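Local coordinates for protein CHAD domain (Ricinus communis, PDB 6QV5) that probably binds inorganic polyphosphate through its all-helical CHAD domain, and is seen to bind a zinc ion, at residues A[93-105]-A[126-140]. Numbering follows the deposited sequence.
Sequences TELGAARDWDVLL and NALVQKIAQAKRHAA. With ZN (zinc ion), chain B.
The side chain of Trp101 is a knob set in the hole formed by Val129, Ile132, Ala133 and Lys136. Its indole carries a CH-pi contact: Ile132 CG2 lies over one face, 3.5 Å from the centroid of the six-membered ring and 9° off the ring normal. CG2, anti to the backbone N, is the branch put over the indole; CG1 lies beside the N (chi1 -52°) and its end leads away. Val129 CG1 meets the ring edge near its plane, and the aliphatic chain of Lys136 passes obliquely by the pyrrole side.

Apolar packing continues both ways. Val129 CG1 also touches Leu104 CD2 and Leu105 CD1. Leu105 CD1 reaches the backbone at Asn126 O (3.5 Å). Toward Glu94 the contact runs through alanines: Ala98 CB packs on Lys136 O and Ala140 CB.

No direct hydrogen bond crosses; three waters bridge instead. One donates to Glu94 O and Lys136 O, another to Ala98 O and Ala133 O (2.7 Å each). The third donates to Asp102 OD2 and accepts from Arg137 NH1, linking charges 4.3 Å apart. Arg137 NH1 also hydrogen-bonds Asp53 O, and its NE and NH2 hold Val48 O and Ala47 O.

His138 NE2 binds zinc at 1.9 Å, with His52 as second protein ligand. The contact pairs helices 82-108 and 122-145 antiparallel (159°, segment axes 8.4 Å apart) within the four-helix-bundle CHAD domain. Helix 224-260 meets Trp101 and Leu104, while helix 54-73 packs on Leu95 and Arg137.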
ATOM      1  N   THR A  93       9.340  -4.564  -3.574  1.00 57.06           N
ATOM      2  CA  THR A  93       9.233  -5.414  -4.765  1.00 56.83           C
ATOM      3  C   THR A  93       9.165  -6.898  -4.363  1.00 60.36           C
ATOM      4  O   THR A  93       8.365  -7.639  -4.934  1.00 60.24           O
ATOM      5  CB  THR A  93      10.381  -5.091  -5.748  1.00 65.45           C
ATOM      6  OG1 THR A  93      10.327  -3.702  -6.081  1.00 65.73           O
ATOM      7  CG2 THR A  93      10.329  -5.922  -7.028  1.00 63.75           C
ATOM      8  N   GLU A  94       9.992  -7.320  -3.381  1.00 56.36           N
ATOM      9  CA  GLU A  94      10.036  -8.704  -2.895  1.00 56.04           C
ATOM     10  C   GLU A  94       8.732  -9.134  -2.222  1.00 59.66           C
ATOM     11  O   GLU A  94       8.207 -10.200  -2.551  1.00 59.70           O
ATOM     12  CB  GLU A  94      11.248  -8.951  -1.973  1.00 57.38           C
ATOM     13  CG  GLU A  94      12.602  -8.929  -2.672  1.00 67.19           C
ATOM     14  CD  GLU A  94      12.786  -9.871  -3.848  1.00 85.29           C
ATOM     15  OE1 GLU A  94      12.598 -11.097  -3.671  1.00 81.16           O
ATOM     16  OE2 GLU A  94      13.129  -9.380  -4.948  1.00 76.36           O
ATOM     17  N   LEU A  95       8.202  -8.302  -1.305  1.00 55.48           N
ATOM     18  CA  LEU A  95       6.944  -8.575  -0.602  1.00 55.02           C
ATOM     19  C   LEU A  95       5.739  -8.343  -1.515  1.00 58.34           C
ATOM     20  O   LEU A  95       4.728  -9.029  -1.371  1.00 57.59           O
ATOM     21  CB  LEU A  95       6.812  -7.729   0.679  1.00 54.99           C
ATOM     22  CG  LEU A  95       7.830  -7.977   1.804  1.00 59.59           C
ATOM     23  CD1 LEU A  95       7.749  -6.884   2.843  1.00 59.71           C
ATOM     24  CD2 LEU A  95       7.619  -9.334   2.476  1.00 61.69           C
ATOM     25  N   GLY A  96       5.870  -7.380  -2.431  1.00 54.98           N
ATOM     26  CA  GLY A  96       4.849  -7.011  -3.408  1.00 54.91           C
ATOM     27  C   GLY A  96       4.528  -8.113  -4.392  1.00 59.17           C
ATOM     28  O   GLY A  96       3.352  -8.358  -4.672  1.00 58.78           O
ATOM     29  N   ALA A  97       5.575  -8.796  -4.905  1.00 56.09           N
ATOM     30  CA  ALA A  97       5.457  -9.919  -5.841  1.00 55.83           C
ATOM     31  C   ALA A  97       4.721 -11.088  -5.181  1.00 58.96           C
ATOM     32  O   ALA A  97       3.873 -11.708  -5.822  1.00 58.45           O
ATOM     33  CB  ALA A  97       6.837 -10.362  -6.311  1.00 56.59           C
ATOM     34  N   ALA A  98       5.023 -11.362  -3.891  1.00 54.90           N
ATOM     35  CA  ALA A  98       4.382 -12.420  -3.110  1.00 54.39           C
ATOM     36  C   ALA A  98       2.917 -12.067  -2.818  1.00 57.99           C
ATOM     37  O   ALA A  98       2.058 -12.949  -2.870  1.00 57.57           O
ATOM     38  CB  ALA A  98       5.147 -12.657  -1.817  1.00 55.00           C
ATOM     39  N   ARG A  99       2.634 -10.770  -2.553  1.00 54.18           N
ATOM     40  CA  ARG A  99       1.292 -10.246  -2.291  1.00 53.75           C
ATOM     41  C   ARG A  99       0.419 -10.310  -3.553  1.00 58.09           C
ATOM     42  O   ARG A  99      -0.716 -10.778  -3.470  1.00 57.24           O
ATOM     43  CB  ARG A  99       1.361  -8.813  -1.708  1.00 53.03           C
ATOM     44  CG  ARG A  99       0.010  -8.121  -1.455  1.00 58.81           C
ATOM     45  CD  ARG A  99      -0.818  -8.770  -0.360  1.00 62.59           C
ATOM     46  NE  ARG A  99      -2.153  -8.178  -0.266  1.00 65.63           N
ATOM     47  CZ  ARG A  99      -3.215  -8.788   0.250  1.00 76.82           C
ATOM     48  NH1 ARG A  99      -3.117 -10.028   0.716  1.00 62.94           N
ATOM     49  NH2 ARG A  99      -4.386  -8.169   0.295  1.00 63.75           N
ATOM     50  N   ASP A 100       0.963  -9.865  -4.712  1.00 55.67           N
ATOM     51  CA  ASP A 100       0.295  -9.871  -6.022  1.00 56.04           C
ATOM     52  C   ASP A 100      -0.244 -11.257  -6.392  1.00 60.86           C
ATOM     53  O   ASP A 100      -1.387 -11.363  -6.841  1.00 60.64           O
ATOM     54  CB  ASP A 100       1.245  -9.364  -7.128  1.00 58.05           C
ATOM     55  CG  ASP A 100       1.485  -7.862  -7.171  1.00 69.86           C
ATOM     56  OD1 ASP A 100       0.847  -7.131  -6.378  1.00 70.75           O
ATOM     57  OD2 ASP A 100       2.310  -7.418  -7.999  1.00 76.31           O
ATOM     58  N   TRP A 101       0.566 -12.313  -6.176  1.00 57.92           N
ATOM     59  CA  TRP A 101       0.181 -13.695  -6.460  1.00 58.25           C
ATOM     60  C   TRP A 101      -0.829 -14.249  -5.456  1.00 63.05           C
ATOM     61  O   TRP A 101      -1.621 -15.119  -5.816  1.00 62.79           O
ATOM     62  CB  TRP A 101       1.412 -14.600  -6.596  1.00 57.12           C
ATOM     63  CG  TRP A 101       2.095 -14.442  -7.919  1.00 58.18           C
ATOM     64  CD1 TRP A 101       3.108 -13.582  -8.221  1.00 61.10           C
ATOM     65  CD2 TRP A 101       1.743 -15.094  -9.146  1.00 58.13           C
ATOM     66  NE1 TRP A 101       3.444 -13.692  -9.550  1.00 60.65           N
ATOM     67  CE2 TRP A 101       2.617 -14.608 -10.144  1.00 62.11           C
ATOM     68  CE3 TRP A 101       0.792 -16.070  -9.495  1.00 59.39           C
ATOM     69  CZ2 TRP A 101       2.569 -15.063 -11.469  1.00 61.44           C
ATOM     70  CZ3 TRP A 101       0.747 -16.521 -10.806  1.00 60.92           C
ATOM     71  CH2 TRP A 101       1.625 -16.018 -11.776  1.00 61.58           C
ATOM     72  N   ASP A 102      -0.819 -13.733  -4.213  1.00 60.45           N
ATOM     73  CA  ASP A 102      -1.761 -14.142  -3.169  1.00 60.76           C
ATOM     74  C   ASP A 102      -3.150 -13.537  -3.402  1.00 64.64           C
ATOM     75  O   ASP A 102      -4.150 -14.196  -3.113  1.00 63.94           O
ATOM     76  CB  ASP A 102      -1.231 -13.777  -1.771  1.00 62.93           C
ATOM     77  CG  ASP A 102      -1.000 -14.956  -0.834  1.00 75.56           C
ATOM     78  OD1 ASP A 102      -1.325 -16.105  -1.223  1.00 76.39           O
ATOM     79  OD2 ASP A 102      -0.499 -14.730   0.288  1.00 81.85           O
ATOM     80  N   VAL A 103      -3.207 -12.287  -3.925  1.00 61.59           N
ATOM     81  CA  VAL A 103      -4.448 -11.566  -4.252  1.00 61.76           C
ATOM     82  C   VAL A 103      -5.132 -12.282  -5.426  1.00 66.64           C
ATOM     83  O   VAL A 103      -6.337 -12.527  -5.371  1.00 65.97           O
ATOM     84  CB  VAL A 103      -4.205 -10.048  -4.529  1.00 65.44           C
ATOM     85  CG1 VAL A 103      -5.451  -9.362  -5.092  1.00 65.12           C
ATOM     86  CG2 VAL A 103      -3.728  -9.325  -3.273  1.00 65.19           C
ATOM     87  N   LEU A 104      -4.345 -12.644  -6.462  1.00 64.35           N
ATOM     88  CA  LEU A 104      -4.798 -13.361  -7.655  1.00 64.82           C
ATOM     89  C   LEU A 104      -5.446 -14.704  -7.286  1.00 70.49           C
ATOM     90  O   LEU A 104      -6.504 -15.027  -7.817  1.00 70.04           O
ATOM     91  CB  LEU A 104      -3.616 -13.555  -8.640  1.00 64.79           C
ATOM     92  CG  LEU A 104      -3.805 -14.489  -9.856  1.00 69.41           C
ATOM     93  CD1 LEU A 104      -4.840 -13.950 -10.836  1.00 69.59           C
ATOM     94  CD2 LEU A 104      -2.495 -14.710 -10.577  1.00 71.27           C
ATOM     95  N   LEU A 105      -4.831 -15.450  -6.353  1.00 68.47           N
ATOM     96  CA  LEU A 105      -5.299 -16.757  -5.895  1.00 69.01           C
ATOM     97  C   LEU A 105      -6.562 -16.713  -5.016  1.00 75.07           C
ATOM     98  O   LEU A 105      -7.479 -17.506  -5.239  1.00 74.90           O
ATOM     99  CB  LEU A 105      -4.150 -17.492  -5.172  1.00 69.01           C
ATOM    100  CG  LEU A 105      -4.410 -18.922  -4.678  1.00 73.63           C
ATOM    101  CD1 LEU A 105      -4.374 -19.924  -5.825  1.00 73.73           C
ATOM    102  CD2 LEU A 105      -3.411 -19.311  -3.614  1.00 75.96           C
ATOM    103  N   ASN A 126      -5.539 -23.082 -10.923  1.00 86.16           N
ATOM    104  CA  ASN A 126      -5.601 -22.704  -9.510  1.00 85.25           C
ATOM    105  C   ASN A 126      -4.462 -23.367  -8.729  1.00 87.27           C
ATOM    106  O   ASN A 126      -3.898 -22.744  -7.831  1.00 86.87           O
ATOM    107  CB  ASN A 126      -6.955 -23.084  -8.913  1.00 86.72           C
ATOM    108  CG  ASN A 126      -7.202 -22.491  -7.551  1.00114.28           C
ATOM    109  OD1 ASN A 126      -7.611 -21.332  -7.415  1.00110.14           O
ATOM    110  ND2 ASN A 126      -6.957 -23.273  -6.511  1.00106.93           N
ATOM    111  N   ALA A 127      -4.116 -24.620  -9.095  1.00 82.34           N
ATOM    112  CA  ALA A 127      -3.026 -25.393  -8.499  1.00 81.44           C
ATOM    113  C   ALA A 127      -1.669 -24.811  -8.912  1.00 83.33           C
ATOM    114  O   ALA A 127      -0.745 -24.793  -8.096  1.00 83.01           O
ATOM    115  CB  ALA A 127      -3.125 -26.849  -8.925  1.00 82.22           C
ATOM    116  N   LEU A 128      -1.561 -24.325 -10.171  1.00 78.13           N
ATOM    117  CA  LEU A 128      -0.347 -23.706 -10.711  1.00 77.08           C
ATOM    118  C   LEU A 128      -0.108 -22.333 -10.073  1.00 78.19           C
ATOM    119  O   LEU A 128       1.024 -22.035  -9.700  1.00 77.70           O
ATOM    120  CB  LEU A 128      -0.409 -23.609 -12.251  1.00 77.30           C
ATOM    121  CG  LEU A 128       0.819 -23.028 -12.985  1.00 82.34           C
ATOM    122  CD1 LEU A 128       2.028 -23.956 -12.896  1.00 82.61           C
ATOM    123  CD2 LEU A 128       0.499 -22.762 -14.441  1.00 85.14           C
ATOM    124  N   VAL A 129      -1.173 -21.515  -9.935  1.00 72.62           N
ATOM    125  CA  VAL A 129      -1.115 -20.185  -9.315  1.00 71.46           C
ATOM    126  C   VAL A 129      -0.724 -20.315  -7.829  1.00 73.09           C
ATOM    127  O   VAL A 129       0.113 -19.543  -7.357  1.00 72.30           O
ATOM    128  CB  VAL A 129      -2.411 -19.359  -9.572  1.00 75.15           C
ATOM    129  CG1 VAL A 129      -2.476 -18.100  -8.705  1.00 74.87           C
ATOM    130  CG2 VAL A 129      -2.532 -18.988 -11.048  1.00 74.94           C
ATOM    131  N   GLN A 130      -1.270 -21.339  -7.129  1.00 68.48           N
ATOM    132  CA  GLN A 130      -0.969 -21.647  -5.726  1.00 67.84           C
ATOM    133  C   GLN A 130       0.503 -22.038  -5.567  1.00 70.61           C
ATOM    134  O   GLN A 130       1.125 -21.662  -4.576  1.00 70.47           O
ATOM    135  CB  GLN A 130      -1.884 -22.766  -5.199  1.00 69.21           C
ATOM    136  CG  GLN A 130      -1.966 -22.830  -3.672  1.00 85.98           C
ATOM    137  CD  GLN A 130      -2.899 -23.897  -3.140  1.00106.78           C
ATOM    138  OE1 GLN A 130      -3.728 -24.474  -3.856  1.00102.83           O
ATOM    139  NE2 GLN A 130      -2.788 -24.176  -1.850  1.00 99.57           N
ATOM    140  N   LYS A 131       1.055 -22.772  -6.557  1.00 66.11           N
ATOM    141  CA  LYS A 131       2.454 -23.205  -6.600  1.00 65.31           C
ATOM    142  C   LYS A 131       3.370 -21.981  -6.739  1.00 67.73           C
ATOM    143  O   LYS A 131       4.388 -21.913  -6.050  1.00 67.41           O
ATOM    144  CB  LYS A 131       2.673 -24.200  -7.756  1.00 67.78           C
ATOM    145  CG  LYS A 131       4.040 -24.878  -7.773  1.00 82.80           C
ATOM    146  CD  LYS A 131       4.226 -25.721  -9.029  1.00 92.65           C
ATOM    147  CE  LYS A 131       5.613 -26.309  -9.119  1.00104.09           C
ATOM    148  NZ  LYS A 131       5.786 -27.134 -10.346  1.00113.03           N
ATOM    149  N   ILE A 132       2.990 -21.008  -7.603  1.00 63.05           N
ATOM    150  CA  ILE A 132       3.753 -19.774  -7.822  1.00 62.37           C
ATOM    151  C   ILE A 132       3.701 -18.887  -6.572  1.00 65.10           C
ATOM    152  O   ILE A 132       4.747 -18.415  -6.131  1.00 64.68           O
ATOM    153  CB  ILE A 132       3.344 -19.017  -9.129  1.00 65.47           C
ATOM    154  CG1 ILE A 132       3.369 -19.930 -10.393  1.00 65.88           C
ATOM    155  CG2 ILE A 132       4.176 -17.739  -9.345  1.00 66.18           C
ATOM    156  CD1 ILE A 132       4.743 -20.581 -10.819  1.00 74.41           C
ATOM    157  N   ALA A 133       2.495 -18.701  -5.987  1.00 60.71           N
ATOM    158  CA  ALA A 133       2.268 -17.900  -4.779  1.00 59.99           C
ATOM    159  C   ALA A 133       3.092 -18.411  -3.586  1.00 62.61           C
ATOM    160  O   ALA A 133       3.687 -17.602  -2.871  1.00 62.28           O
ATOM    161  CB  ALA A 133       0.786 -17.873  -4.432  1.00 60.64           C
ATOM    162  N   GLN A 134       3.154 -19.747  -3.400  1.00 57.93           N
ATOM    163  CA  GLN A 134       3.931 -20.384  -2.332  1.00 57.20           C
ATOM    164  C   GLN A 134       5.437 -20.212  -2.568  1.00 59.77           C
ATOM    165  O   GLN A 134       6.178 -19.998  -1.608  1.00 59.34           O
ATOM    166  CB  GLN A 134       3.553 -21.865  -2.179  1.00 58.38           C
ATOM    167  CG  GLN A 134       2.211 -22.071  -1.469  1.00 67.80           C
ATOM    168  CD  GLN A 134       1.605 -23.438  -1.689  1.00 83.81           C
ATOM    169  OE1 GLN A 134       1.681 -24.030  -2.775  1.00 78.74           O
ATOM    170  NE2 GLN A 134       0.964 -23.964  -0.658  1.00 74.32           N
ATOM    171  N   ALA A 135       5.875 -20.261  -3.846  1.00 55.46           N
ATOM    172  CA  ALA A 135       7.274 -20.071  -4.246  1.00 55.02           C
ATOM    173  C   ALA A 135       7.697 -18.612  -4.063  1.00 58.14           C
ATOM    174  O   ALA A 135       8.825 -18.355  -3.641  1.00 58.18           O
ATOM    175  CB  ALA A 135       7.476 -20.502  -5.691  1.00 55.78           C
ATOM    176  N   LYS A 136       6.785 -17.660  -4.357  1.00 53.72           N
ATOM    177  CA  LYS A 136       7.023 -16.223  -4.192  1.00 52.97           C
ATOM    178  C   LYS A 136       7.114 -15.869  -2.702  1.00 55.91           C
ATOM    179  O   LYS A 136       7.858 -14.956  -2.337  1.00 54.94           O
ATOM    180  CB  LYS A 136       5.939 -15.387  -4.897  1.00 54.89           C
ATOM    181  CG  LYS A 136       5.988 -15.435  -6.425  1.00 65.95           C
ATOM    182  CD  LYS A 136       7.034 -14.513  -7.044  1.00 74.79           C
ATOM    183  CE  LYS A 136       7.086 -14.691  -8.542  1.00 86.05           C
ATOM    184  NZ  LYS A 136       8.136 -13.842  -9.162  1.00 96.32           N
ATOM    185  N   ARG A 137       6.382 -16.621  -1.848  1.00 52.32           N
ATOM    186  CA  ARG A 137       6.398 -16.476  -0.392  1.00 52.15           C
ATOM    187  C   ARG A 137       7.753 -16.950   0.148  1.00 56.59           C
ATOM    188  O   ARG A 137       8.310 -16.306   1.036  1.00 56.44           O
ATOM    189  CB  ARG A 137       5.221 -17.245   0.252  1.00 51.53           C
ATOM    190  CG  ARG A 137       5.128 -17.170   1.788  1.00 58.79           C
ATOM    191  CD  ARG A 137       4.973 -15.758   2.341  1.00 62.46           C
ATOM    192  NE  ARG A 137       4.650 -15.768   3.769  1.00 63.88           N
ATOM    193  CZ  ARG A 137       3.426 -15.603   4.260  1.00 73.34           C
ATOM    194  NH1 ARG A 137       2.397 -15.399   3.447  1.00 58.92           N
ATOM    195  NH2 ARG A 137       3.222 -15.637   5.570  1.00 58.04           N
ATOM    196  N   HIS A 138       8.289 -18.054  -0.414  1.00 53.64           N
ATOM    197  CA  HIS A 138       9.597 -18.608  -0.059  1.00 53.69           C
ATOM    198  C   HIS A 138      10.710 -17.657  -0.482  1.00 57.58           C
ATOM    199  O   HIS A 138      11.677 -17.486   0.260  1.00 57.20           O
ATOM    200  CB  HIS A 138       9.793 -20.002  -0.681  1.00 54.57           C
ATOM    201  CG  HIS A 138       9.065 -21.099   0.037  1.00 58.08           C
ATOM    202  ND1 HIS A 138       9.058 -22.396  -0.447  1.00 59.96           N
ATOM    203  CD2 HIS A 138       8.347 -21.059   1.184  1.00 59.82           C
ATOM    204  CE1 HIS A 138       8.341 -23.096   0.418  1.00 59.32           C
ATOM    205  NE2 HIS A 138       7.896 -22.334   1.416  1.00 59.57           N
ATOM    206  N   ALA A 139      10.547 -17.011  -1.655  1.00 54.18           N
ATOM    207  CA  ALA A 139      11.485 -16.028  -2.197  1.00 54.11           C
ATOM    208  C   ALA A 139      11.513 -14.772  -1.320  1.00 58.38           C
ATOM    209  O   ALA A 139      12.588 -14.210  -1.098  1.00 58.41           O
ATOM    210  CB  ALA A 139      11.102 -15.667  -3.624  1.00 54.84           C
ATOM    211  N   ALA A 140      10.334 -14.354  -0.804  1.00 54.83           N
ATOM    212  CA  ALA A 140      10.184 -13.205   0.088  1.00 54.45           C
ATOM    213  C   ALA A 140      10.800 -13.519   1.454  1.00 58.37           C
ATOM    214  O   ALA A 140      11.426 -12.646   2.051  1.00 57.59           O
ATOM    215  CB  ALA A 140       8.714 -12.840   0.242  1.00 55.15           C
TER
HETATM  216 ZN    ZN B 401       6.504 -23.331   2.296  0.50 64.87          ZN
HETATM  217  O   HOH W   1       8.608 -12.776  -3.802  1.00 48.23           O
HETATM  218  O   HOH W   2       2.829 -15.299  -1.711  1.00 35.80           O
HETATM  219  O   HOH W   3       1.884 -15.982   0.748  1.00 50.80           O